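PDB 5HYZ: GRAS family transcription factor containing protein, expressed from Oryza sativa Japonica Group, which binds DNA in vitro through its GRAS domain and probably acts as a transcription factor in plant development and resistance to abiotic stress. Local coordinates for residues Asp49-Arg54 with Ile292-Pro298; Ser12-Ala16 with Gly250-Arg254; Leu8-Ser12 with Phe255-Leu259; Tyr262-Phe266 with Phe288-Ile292; Arg42-Tyr46 with Arg280-Arg285. Numbering follows the deposited sequence.

The GRAS domain joins a Rossmann-type core to a helix bundle, and all five contacts lie in the bundle. From the N terminus, helix 3-16 reaches over more than 230 residues to helix 251-272: contact 3 closes the wider loop and contact 2, sharing Ser12, lies just within it. Helix 39-57 next opens contacts 5 and 1, both closed on helix 278-296; these two cross each other and also cross contacts 2 and 3. Contact 4 is local, pairing helices 251-272 and 278-296; it falls within the span of contact 1 and crosses contact 5. N-terminal helices are thus packed against a helix pair that follows strand 236-242.

Contact 1: residues Asp49-Arg54 with Ile292-Pro298; sequences DALSRR and IQRAVGP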
# COMPACT_ATOMS: atom_id res chain seq x y z
N ASP A 49 8.62 28.31 18.22
CA ASP A 49 8.61 27.81 19.59
C ASP A 49 9.99 27.35 20.05
O ASP A 49 10.44 27.64 21.18
CB ASP A 49 7.59 26.67 19.70
CG ASP A 49 7.31 26.26 21.14
OD1 ASP A 49 6.42 26.87 21.75
OD2 ASP A 49 7.99 25.35 21.66
N ALA A 50 10.66 26.58 19.18
CA ALA A 50 11.97 26.10 19.56
C ALA A 50 12.94 27.27 19.71
O ALA A 50 13.78 27.25 20.62
CB ALA A 50 12.51 25.09 18.49
N LEU A 51 12.86 28.24 18.80
CA LEU A 51 13.77 29.39 18.88
C LEU A 51 13.53 30.15 20.21
O LEU A 51 14.48 30.55 20.92
CB LEU A 51 13.59 30.27 17.69
CG LEU A 51 14.49 31.50 17.63
CD1 LEU A 51 15.98 31.10 17.84
CD2 LEU A 51 14.29 32.25 16.36
N SER A 52 12.25 30.33 20.56
CA SER A 52 11.95 30.95 21.86
C SER A 52 12.56 30.21 23.01
O SER A 52 13.17 30.82 23.86
CB SER A 52 10.44 31.01 22.14
OG SER A 52 9.78 31.73 21.15
N ARG A 53 12.37 28.90 23.05
CA ARG A 53 12.96 28.13 24.14
C ARG A 53 14.48 28.24 24.19
O ARG A 53 15.07 28.35 25.27
CB ARG A 53 12.58 26.65 24.02
CG ARG A 53 11.17 26.33 24.42
CD ARG A 53 10.94 24.83 24.33
NE ARG A 53 9.95 24.36 25.29
CZ ARG A 53 8.67 24.14 25.01
NH1 ARG A 53 8.22 24.35 23.77
NH2 ARG A 53 7.84 23.72 25.95
N ARG A 54 15.12 28.20 23.03
CA ARG A 54 16.57 28.42 22.96
C ARG A 54 16.97 29.75 23.61
O ARG A 54 17.89 29.82 24.41
CB ARG A 54 17.06 28.40 21.49
CG ARG A 54 18.60 28.42 21.37
CD ARG A 54 18.98 28.43 19.91
NE ARG A 54 20.42 28.57 19.71
CZ ARG A 54 21.32 27.59 19.79
NH1 ARG A 54 20.98 26.34 20.06
NH2 ARG A 54 22.60 27.87 19.54
N ILE A 292 12.40 18.93 16.10
CA ILE A 292 12.78 20.33 15.85
C ILE A 292 13.33 20.94 17.15
O ILE A 292 14.37 21.60 17.14
CB ILE A 292 11.56 21.10 15.30
CG1 ILE A 292 11.26 20.64 13.85
CG2 ILE A 292 11.78 22.62 15.25
CD1 ILE A 292 9.82 20.99 13.40
N GLN A 293 12.64 20.72 18.28
CA GLN A 293 13.16 21.18 19.56
C GLN A 293 14.58 20.67 19.82
O GLN A 293 15.46 21.41 20.33
CB GLN A 293 12.24 20.71 20.71
CG GLN A 293 10.88 21.37 20.70
CD GLN A 293 10.93 22.77 21.27
OE1 GLN A 293 11.88 23.12 21.98
NE2 GLN A 293 9.92 23.59 20.96
N ARG A 294 14.84 19.42 19.47
CA ARG A 294 16.15 18.88 19.75
C ARG A 294 17.21 19.50 18.85
O ARG A 294 18.33 19.73 19.30
CB ARG A 294 16.13 17.36 19.62
CG ARG A 294 15.09 16.78 20.55
CD ARG A 294 15.28 15.34 20.88
NE ARG A 294 14.17 14.90 21.74
CZ ARG A 294 13.07 14.31 21.30
NH1 ARG A 294 12.91 14.04 20.00
NH2 ARG A 294 12.12 13.97 22.18
N ALA A 295 16.86 19.82 17.62
CA ALA A 295 17.87 20.27 16.67
C ALA A 295 18.20 21.75 16.80
O ALA A 295 19.32 22.15 16.50
CB ALA A 295 17.41 19.99 15.26
N VAL A 296 17.19 22.53 17.22
CA VAL A 296 17.25 23.98 17.10
C VAL A 296 16.91 24.67 18.43
O VAL A 296 16.91 25.91 18.54
CB VAL A 296 16.33 24.33 15.89
CG1 VAL A 296 15.29 25.38 16.16
CG2 VAL A 296 17.17 24.55 14.66
N GLY A 297 16.67 23.87 19.46
CA GLY A 297 16.31 24.35 20.77
C GLY A 297 17.52 24.69 21.62
O GLY A 297 18.60 24.91 21.10
N PRO A 298 17.34 24.73 22.95
CA PRO A 298 18.40 25.19 23.86
C PRO A 298 19.67 24.36 23.82
O PRO A 298 20.77 24.92 23.91
CB PRO A 298 17.74 25.08 25.23
CG PRO A 298 16.50 24.25 25.04
CD PRO A 298 16.06 24.52 23.65
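In the helix bundle of the GRAS domain, helix 39-57 crosses the C-terminal end of helix 278-296 at -46°, the axes of the short segments approaching to 8.9 Å. The small Ala50 lets the helices come this close. The apolar part centres on this residue, whose CB lies 3.6 Å from Val296 CG1 and 4.1 Å from Ile292 CG2, while Ala50 O is 3.9 Å from Gly297 CA. Beyond the helix end the chain closes in further: Arg54 and Pro298 have CA atoms 3.8 Å apart, and Pro298 CD packs 4.1 Å from Arg53 CB. The polar contacts lie toward the two ends. Gln293 reaches across to helix 39-57, its NE2 giving a weak hydrogen bond to Asp49 OD2. Arg54, extended past Val296, also forms a salt bridge with Glu300 and a cation-pi contact with Phe251; across the segments its NH1 donates to Gly297 O at 3.0 Å, with an N-H...O angle of 150°.

Contact 2: residues Ser12-Ala16 with Gly250-Arg254; sequences SRAAA and GFVDR
This contact sits at the edge of the helix bundle of the GRAS domain, where helix 3-16 meets the first turn of helix 251-272. Residues 12-15 are helical, in the last turn of their helix, and CA atoms come nearest between Arg13 and Val252, 6.2 Å apart. Gly250, with phi/psi -80/174, is the N-cap residue; it stays out of reach of 12-16, but its O accepts Arg254 N at 2.9 Å and so starts the helix. Phe251 follows with helical angles and a t side chain (chi1 169°, chi2 76°) pointing toward the other segment. Its ring turns an edge to Ser12 O, 3.8 Å from CE2, and to Ala16 CB, 4.4 Å from CD2; Phe251 CE2 is also 4.0 Å from Ser12 CB, and the ring makes a cation-pi contact with Arg54. Val252, also t, reaches sideways against Ala16 and Arg13, with CG2 3.4 Å from Ala16 CB and 4.1 Å from Ser12 O, and CG1 4.1 Å from Arg13 CG. Asp253 and Arg254 continue the helix out of reach of 12-16, and Arg254 turns its charge to Glu300. The polar link across the gap is a water. Ser12, in the p rotamer, gives its OG proton to Leu9 O of its own helix, and the bridging water donates both to Ser12 OG at 2.9 Å and to Val252 O at 2.7 Å.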
# COMPACT_ATOMS: atom_id res chain seq x y z
N SER A 12 16.65 33.64 13.04
CA SER A 12 17.73 32.78 13.54
C SER A 12 19.09 33.47 13.38
O SER A 12 19.97 33.34 14.24
CB SER A 12 17.76 31.42 12.82
OG SER A 12 18.04 31.55 11.43
N ARG A 13 19.24 34.20 12.28
CA ARG A 13 20.54 34.85 12.03
C ARG A 13 20.79 35.96 13.06
O ARG A 13 21.84 36.03 13.65
CB ARG A 13 20.60 35.42 10.62
CG ARG A 13 20.62 34.32 9.55
CD ARG A 13 21.04 34.83 8.20
NE ARG A 13 20.07 35.74 7.63
CZ ARG A 13 19.01 35.37 6.93
NH1 ARG A 13 18.79 34.08 6.70
NH2 ARG A 13 18.17 36.29 6.44
N ALA A 14 19.78 36.78 13.26
CA ALA A 14 19.84 37.83 14.30
C ALA A 14 20.14 37.26 15.65
O ALA A 14 20.94 37.80 16.41
CB ALA A 14 18.53 38.62 14.33
N ALA A 15 19.51 36.13 15.97
CA ALA A 15 19.69 35.51 17.28
C ALA A 15 21.14 35.13 17.52
O ALA A 15 21.65 35.23 18.64
CB ALA A 15 18.77 34.24 17.40
N ALA A 16 21.81 34.69 16.45
CA ALA A 16 23.17 34.20 16.61
C ALA A 16 24.23 35.33 16.62
O ALA A 16 25.40 35.07 16.86
CB ALA A 16 23.50 33.19 15.49
N GLY A 250 26.98 24.33 12.70
CA GLY A 250 26.69 25.27 13.77
C GLY A 250 25.21 25.64 13.71
O GLY A 250 24.48 25.24 12.79
N PHE A 251 24.77 26.41 14.70
CA PHE A 251 23.34 26.67 14.86
C PHE A 251 22.70 27.31 13.65
O PHE A 251 21.64 26.88 13.23
CB PHE A 251 23.07 27.56 16.08
CG PHE A 251 21.66 28.08 16.12
CD1 PHE A 251 20.63 27.23 16.51
CD2 PHE A 251 21.36 29.39 15.74
CE1 PHE A 251 19.28 27.70 16.53
CE2 PHE A 251 20.05 29.86 15.76
CZ PHE A 251 19.01 29.00 16.18
N VAL A 252 23.28 28.35 13.05
CA VAL A 252 22.55 29.00 11.95
C VAL A 252 22.36 28.07 10.72
O VAL A 252 21.28 28.02 10.09
CB VAL A 252 23.27 30.29 11.49
CG1 VAL A 252 22.69 30.81 10.19
CG2 VAL A 252 23.21 31.37 12.59
N ASP A 253 23.41 27.30 10.41
CA ASP A 253 23.30 26.28 9.34
C ASP A 253 22.32 25.17 9.71
O ASP A 253 21.55 24.73 8.85
CB ASP A 253 24.66 25.65 9.03
CG ASP A 253 25.59 26.60 8.29
OD1 ASP A 253 25.09 27.29 7.39
OD2 ASP A 253 26.79 26.66 8.63
N ARG A 254 22.34 24.70 10.96
CA ARG A 254 21.42 23.62 11.36
C ARG A 254 20.02 24.09 11.26
O ARG A 254 19.14 23.35 10.84
CB ARG A 254 21.60 23.11 12.79
CG ARG A 254 22.83 22.28 13.09
CD ARG A 254 22.63 21.43 14.34
NE ARG A 254 22.06 22.12 15.51
CZ ARG A 254 22.74 22.94 16.31
NH1 ARG A 254 24.03 23.23 16.07
NH2 ARG A 254 22.15 23.49 17.37
O HOH W 1 19.38 29.91 9.48

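Contact 3: residues Leu8-Ser12 with Phe255-Leu259; sequences LLSCS and FANAL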
# COMPACT_ATOMS: atom_id res chain seq x y z
N LEU A 8 11.45 33.98 9.59
CA LEU A 8 12.04 33.05 10.56
C LEU A 8 13.55 32.88 10.42
O LEU A 8 14.31 32.91 11.39
CB LEU A 8 11.35 31.71 10.39
CG LEU A 8 11.47 30.71 11.51
CD1 LEU A 8 11.23 31.31 12.87
CD2 LEU A 8 10.44 29.65 11.21
N LEU A 9 14.00 32.68 9.18
CA LEU A 9 15.43 32.57 8.93
C LEU A 9 16.20 33.85 9.36
O LEU A 9 17.25 33.76 10.02
CB LEU A 9 15.67 32.26 7.44
CG LEU A 9 15.26 30.83 6.99
CD1 LEU A 9 15.13 30.80 5.46
CD2 LEU A 9 16.26 29.75 7.51
N SER A 10 15.67 35.02 9.05
CA SER A 10 16.38 36.22 9.55
C SER A 10 16.37 36.27 11.04
O SER A 10 17.34 36.73 11.64
CB SER A 10 15.81 37.54 8.98
OG SER A 10 14.43 37.44 8.80
N CYS A 11 15.29 35.81 11.68
CA CYS A 11 15.31 35.69 13.13
C CYS A 11 16.47 34.84 13.62
O CYS A 11 17.18 35.23 14.54
CB CYS A 11 13.98 35.10 13.66
SG CYS A 11 12.63 36.31 13.68
N SER A 12 16.65 33.64 13.04
CA SER A 12 17.73 32.78 13.54
C SER A 12 19.09 33.47 13.38
O SER A 12 19.97 33.34 14.24
CB SER A 12 17.76 31.42 12.82
OG SER A 12 18.04 31.55 11.43
N PHE A 255 19.78 25.32 11.72
CA PHE A 255 18.42 25.88 11.61
C PHE A 255 17.95 25.96 10.18
O PHE A 255 16.82 25.57 9.87
CB PHE A 255 18.41 27.27 12.33
CG PHE A 255 17.03 27.87 12.47
CD1 PHE A 255 16.40 28.43 11.35
CD2 PHE A 255 16.42 27.93 13.71
CE1 PHE A 255 15.16 29.01 11.48
CE2 PHE A 255 15.16 28.52 13.86
CZ PHE A 255 14.54 29.07 12.73
N ALA A 256 18.80 26.47 9.28
CA ALA A 256 18.40 26.50 7.88
C ALA A 256 18.16 25.09 7.24
O ALA A 256 17.20 24.89 6.50
CB ALA A 256 19.47 27.25 7.05
N ASN A 257 19.05 24.15 7.56
CA ASN A 257 18.95 22.78 7.04
C ASN A 257 17.63 22.13 7.51
O ASN A 257 16.88 21.51 6.76
CB ASN A 257 20.16 21.97 7.54
CG ASN A 257 21.49 22.42 6.91
OD1 ASN A 257 21.48 23.21 5.98
ND2 ASN A 257 22.62 21.94 7.45
N ALA A 258 17.40 22.25 8.82
CA ALA A 258 16.21 21.69 9.44
C ALA A 258 14.96 22.32 8.87
O ALA A 258 14.00 21.63 8.57
CB ALA A 258 16.28 21.84 11.01
N LEU A 259 14.96 23.64 8.71
CA LEU A 259 13.76 24.31 8.20
C LEU A 259 13.40 23.84 6.80
O LEU A 259 12.26 23.57 6.49
CB LEU A 259 13.93 25.83 8.21
CG LEU A 259 12.62 26.59 7.96
CD1 LEU A 259 11.66 26.42 9.15
CD2 LEU A 259 12.96 28.04 7.72
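Helices 3-16 and 251-272 run nearly antiparallel here, at 156° between the segment directions, with axes 10.7 Å apart at closest. That spacing is filled by long apolar side chains reaching in from both sides. The biggest bump is Phe255. In its t rotamer it enters a hollow lined by Leu8, Leu9 and Ser12, three residues on one side of their helix. Ser12 forms one wall: its CB sits 3.5 Å from the Phe255 ring centroid, only 10° off the ring normal, a CH-pi contact over the face. Leu8 and Leu9 close the rim of the ring instead, with Leu8 CG 3.7 Å from Phe255 CZ and Leu9 CD2 4.1 Å from Phe255 CD1. In return Leu9, an m/t side chain whose end swings inward, drops into the dip between Phe255, Ala256 and Leu259; its CD2 touches Ala256 CA at 3.9 Å and its CG meets Leu259 CD2 at 3.7 Å. Leu259, one turn beyond Phe255, straddles the two leucines and places CD1 4.0 Å from Leu8 CD2. Ser12 OG, over the ring face, has its polar need met by donating to Leu9 O at 2.7 Å. Phe47 of helix 39-57 stands edge-to-face to Phe255 and also touches Leu8 and Leu259. Such reciprocal interlocking is characteristic of antiparallel helices in an all-helical bundle, here joining the predicted leucine-repeat and PFYRE regions of the GRAS domain.

Contact 4: residues Tyr262-Phe266 with Phe288-Ile292; sequences YRSLF and FGERI
An aromatic cluster of Tyr262, Phe266 and Phe288 fills the space between residues 262-266 and 288-292. Both segments are regular helix, at 174° to each other with axes 12.1 Å apart; the nearest CA atoms, 7.7 Å, belong to Tyr262 and Phe288. Tyr262 (chi1 -81°, chi2 -72°) and Phe288 (chi1 -62°, chi2 -20°) both point across. Their ring centroids are 5.7 Å apart with planes at 58°, and Tyr262 CE1 comes to 3.9 Å from Phe288 CD1. Phe266, m at chi1 -85°, meets Phe288 obliquely too, ring centroids 5.7 Å apart and planes at 40°, with Phe266 CE1 3.6 Å from Phe288 CD2. The two helices follow each other in the chain as an antiparallel helical hairpin, part of the bundle of the GRAS domain. Aliphatic groups lie over the ring faces in CH-pi contacts: Ile292 CG1 is 3.9 Å from the Tyr262 ring centroid, and Leu265 CD1 is 4.2 Å from that of Phe288. Leu265 also touches Leu368 of strand 366-374, so this side of the hairpin meets the sheet, while Phe266 packs on Tyr46 of helix 39-57. At the polar edge Tyr262 OH lies 3.2 Å from Arg291 CB. Arg291, with an m, t, t side chain, brings its NH1 to a water at 2.9 Å, which accepts that bond and is itself hydrogen-bonded to Tyr262 OH at 2.8 Å.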
# COMPACT_ATOMS: atom_id res chain seq x y z
N TYR A 262 12.18 19.97 7.10
CA TYR A 262 10.84 19.84 7.67
C TYR A 262 9.78 20.54 6.80
O TYR A 262 8.63 20.13 6.79
CB TYR A 262 10.84 20.36 9.13
CG TYR A 262 11.37 19.26 10.04
CD1 TYR A 262 10.60 18.13 10.31
CD2 TYR A 262 12.67 19.33 10.56
CE1 TYR A 262 11.12 17.09 11.07
CE2 TYR A 262 13.16 18.33 11.34
CZ TYR A 262 12.37 17.20 11.58
OH TYR A 262 12.87 16.16 12.31
N ARG A 263 10.16 21.57 6.05
CA ARG A 263 9.19 22.16 5.11
C ARG A 263 8.69 21.10 4.13
O ARG A 263 7.49 20.94 3.92
CB ARG A 263 9.80 23.34 4.33
CG ARG A 263 8.74 24.09 3.51
CD ARG A 263 9.30 25.04 2.47
NE ARG A 263 9.95 24.32 1.37
CZ ARG A 263 10.54 24.91 0.32
NH1 ARG A 263 10.55 26.25 0.20
NH2 ARG A 263 11.11 24.16 -0.61
N SER A 264 9.63 20.33 3.56
CA SER A 264 9.20 19.23 2.67
C SER A 264 8.32 18.20 3.38
O SER A 264 7.25 17.83 2.83
CB SER A 264 10.43 18.53 2.04
OG SER A 264 11.25 19.50 1.44
N LEU A 265 8.72 17.74 4.58
CA LEU A 265 7.87 16.80 5.32
C LEU A 265 6.45 17.34 5.60
O LEU A 265 5.42 16.62 5.43
CB LEU A 265 8.48 16.41 6.68
CG LEU A 265 9.67 15.46 6.60
CD1 LEU A 265 10.30 15.32 7.97
CD2 LEU A 265 9.19 14.10 6.05
N PHE A 266 6.39 18.59 6.07
CA PHE A 266 5.08 19.21 6.38
C PHE A 266 4.21 19.31 5.14
O PHE A 266 3.00 19.05 5.23
CB PHE A 266 5.27 20.61 7.02
CG PHE A 266 5.48 20.55 8.52
CD1 PHE A 266 6.59 19.90 9.06
CD2 PHE A 266 4.58 21.16 9.40
CE1 PHE A 266 6.78 19.83 10.44
CE2 PHE A 266 4.76 21.11 10.77
CZ PHE A 266 5.86 20.46 11.30
N PHE A 288 7.53 15.42 14.78
CA PHE A 288 8.34 16.44 14.13
C PHE A 288 8.69 17.59 15.09
O PHE A 288 9.86 18.01 15.17
CB PHE A 288 7.65 16.99 12.89
CG PHE A 288 7.40 15.96 11.80
CD1 PHE A 288 8.10 14.78 11.75
CD2 PHE A 288 6.47 16.23 10.83
CE1 PHE A 288 7.85 13.86 10.74
CE2 PHE A 288 6.23 15.32 9.80
CZ PHE A 288 6.92 14.16 9.77
N GLY A 289 7.71 18.09 15.82
CA GLY A 289 7.95 19.22 16.73
C GLY A 289 9.00 18.95 17.79
O GLY A 289 9.87 19.79 18.09
N GLU A 290 8.95 17.75 18.37
CA GLU A 290 9.99 17.36 19.32
C GLU A 290 11.38 17.27 18.67
O GLU A 290 12.38 17.68 19.27
CB GLU A 290 9.65 16.01 19.96
CG GLU A 290 8.43 16.12 20.87
CD GLU A 290 8.76 16.97 22.09
OE1 GLU A 290 9.51 16.47 22.95
OE2 GLU A 290 8.35 18.16 22.12
N ARG A 291 11.45 16.72 17.46
CA ARG A 291 12.74 16.65 16.76
C ARG A 291 13.30 18.04 16.48
O ARG A 291 14.51 18.29 16.61
CB ARG A 291 12.60 15.87 15.46
CG ARG A 291 12.39 14.37 15.76
CD ARG A 291 11.93 13.59 14.52
NE ARG A 291 11.66 12.19 14.90
CZ ARG A 291 11.37 11.22 14.03
NH1 ARG A 291 11.28 11.49 12.74
NH2 ARG A 291 11.14 9.99 14.48
N ILE A 292 12.40 18.93 16.10
CA ILE A 292 12.78 20.33 15.85
C ILE A 292 13.33 20.94 17.15
O ILE A 292 14.37 21.60 17.14
CB ILE A 292 11.56 21.10 15.30
CG1 ILE A 292 11.26 20.64 13.85
CG2 ILE A 292 11.78 22.62 15.25
CD1 ILE A 292 9.82 20.99 13.40
O HOH W 2 12.23 13.67 11.16

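Contact 5: residues Arg42-Tyr46 with Arg280-Arg285; sequences RLAFY and RVRVER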
# COMPACT_ATOMS: atom_id res chain seq x y z
N ARG A 42 2.31 26.11 10.00
CA ARG A 42 2.55 25.10 11.02
C ARG A 42 4.04 24.95 11.31
O ARG A 42 4.49 24.86 12.46
CB ARG A 42 1.92 23.77 10.59
CG ARG A 42 0.42 23.95 10.48
CD ARG A 42 -0.35 23.08 9.54
NE ARG A 42 -0.83 21.90 10.19
CZ ARG A 42 -2.09 21.48 10.28
NH1 ARG A 42 -3.13 22.13 9.80
NH2 ARG A 42 -2.28 20.36 10.95
N LEU A 43 4.81 24.91 10.23
CA LEU A 43 6.26 24.81 10.33
C LEU A 43 6.85 25.97 11.17
O LEU A 43 7.63 25.77 12.09
CB LEU A 43 6.86 24.77 8.90
CG LEU A 43 8.38 24.61 8.83
CD1 LEU A 43 8.76 23.16 9.10
CD2 LEU A 43 8.87 25.01 7.47
N ALA A 44 6.46 27.18 10.83
CA ALA A 44 6.91 28.33 11.61
C ALA A 44 6.46 28.25 13.07
O ALA A 44 7.19 28.65 13.97
CB ALA A 44 6.39 29.63 10.98
N PHE A 45 5.27 27.71 13.30
CA PHE A 45 4.85 27.53 14.69
C PHE A 45 5.85 26.72 15.51
O PHE A 45 6.29 27.15 16.60
CB PHE A 45 3.44 26.90 14.73
CG PHE A 45 2.96 26.57 16.12
CD1 PHE A 45 2.24 27.50 16.86
CD2 PHE A 45 3.24 25.35 16.70
CE1 PHE A 45 1.81 27.22 18.15
CE2 PHE A 45 2.81 25.03 18.01
CZ PHE A 45 2.08 25.99 18.74
N TYR A 46 6.23 25.53 15.00
CA TYR A 46 7.11 24.70 15.81
C TYR A 46 8.53 25.26 15.86
O TYR A 46 9.20 25.17 16.89
CB TYR A 46 7.12 23.26 15.27
CG TYR A 46 5.74 22.67 15.44
CD1 TYR A 46 5.28 22.29 16.71
CD2 TYR A 46 4.88 22.53 14.35
CE1 TYR A 46 4.01 21.76 16.88
CE2 TYR A 46 3.61 22.02 14.52
CZ TYR A 46 3.18 21.65 15.79
OH TYR A 46 1.91 21.15 15.94
N ARG A 280 -2.90 14.06 12.21
CA ARG A 280 -1.91 14.90 11.57
C ARG A 280 -1.19 15.82 12.57
O ARG A 280 0.04 15.91 12.57
CB ARG A 280 -2.56 15.72 10.50
CG ARG A 280 -1.65 16.74 9.92
CD ARG A 280 -2.31 17.43 8.80
NE ARG A 280 -1.49 18.52 8.31
CZ ARG A 280 -1.83 19.29 7.29
NH1 ARG A 280 -2.98 19.08 6.66
NH2 ARG A 280 -1.03 20.27 6.90
N VAL A 281 -1.95 16.45 13.46
CA VAL A 281 -1.35 17.32 14.48
C VAL A 281 -0.49 16.53 15.44
O VAL A 281 0.55 17.01 15.87
CB VAL A 281 -2.44 18.09 15.29
CG1 VAL A 281 -1.77 19.06 16.23
CG2 VAL A 281 -3.29 18.81 14.38
N ARG A 282 -0.91 15.32 15.78
CA ARG A 282 -0.11 14.50 16.65
C ARG A 282 1.27 14.30 16.00
O ARG A 282 2.28 14.42 16.66
CB ARG A 282 -0.76 13.14 16.93
CG ARG A 282 -0.00 12.32 17.98
CD ARG A 282 -0.68 10.98 18.31
NE ARG A 282 -2.07 11.21 18.71
CZ ARG A 282 -3.13 11.00 17.92
NH1 ARG A 282 -2.96 10.54 16.69
NH2 ARG A 282 -4.36 11.24 18.37
N VAL A 283 1.28 13.98 14.71
CA VAL A 283 2.58 13.77 14.06
C VAL A 283 3.42 15.05 14.08
O VAL A 283 4.60 15.04 14.46
CB VAL A 283 2.38 13.31 12.60
CG1 VAL A 283 3.74 13.31 11.84
CG2 VAL A 283 1.74 11.92 12.60
N GLU A 284 2.80 16.14 13.65
CA GLU A 284 3.48 17.43 13.58
C GLU A 284 4.03 17.90 14.93
O GLU A 284 5.13 18.43 15.02
CB GLU A 284 2.53 18.46 12.96
CG GLU A 284 2.30 18.21 11.43
CD GLU A 284 1.13 18.96 10.88
OE1 GLU A 284 0.32 19.44 11.69
OE2 GLU A 284 1.00 19.08 9.64
N ARG A 285 3.30 17.65 16.01
CA ARG A 285 3.74 18.11 17.33
C ARG A 285 4.65 17.15 18.08
O ARG A 285 5.73 17.54 18.55
CB ARG A 285 2.50 18.42 18.18
CG ARG A 285 2.82 18.74 19.60
CD ARG A 285 1.57 19.02 20.38
NE ARG A 285 1.94 19.45 21.74
CZ ARG A 285 1.06 19.74 22.71
NH1 ARG A 285 -0.24 19.66 22.47
NH2 ARG A 285 1.49 20.12 23.91
O HOH W 3 0.42 21.26 13.81
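A salt-bridge network of Arg42, Arg280 and Glu284 links helix 39-57 to helix 278-296 in the helix bundle of the GRAS domain. The segments cross at -42° with axes 11.4 Å apart, so the gap is bridged by long side chains. Glu284 is the shared acceptor. Its OE1 takes Arg42 NE at 3.1 Å and Arg42 NH2 at 2.9 Å, a two-pronged salt bridge, while its OE2 takes Arg280 NE of its own helix at 2.9 Å in an almost straight bond (179°). Other guanidinium nitrogens find partners too: Arg42 NH1 in Gly37 O, Arg280 NH2 in Asp270 through a salt bridge, and Arg280 NH1 weakly in Thr274 O. Glu284, bonded to both from the side, offsets the like charges of the Arg42 and Arg280 guanidinium groups, which stack flat, centres 3.7 Å apart and planes at 26°, although Arg42 NH2 and Arg280 NE are two donors only 3.3 Å apart. Helix 278-296 widens into a pi-type turn at 283-285, and the carbonyls of Val283 and Glu284 probably accept Phe288 N and Gly289 N. Glu284 O also faces the Tyr46 ring, 3.8 Å from CZ. Tyr46, reaching across beside Arg285, completes the polar set: its OH donates to a water at 2.6 Å, and that water donates to Glu284 OE1 at 2.8 Å.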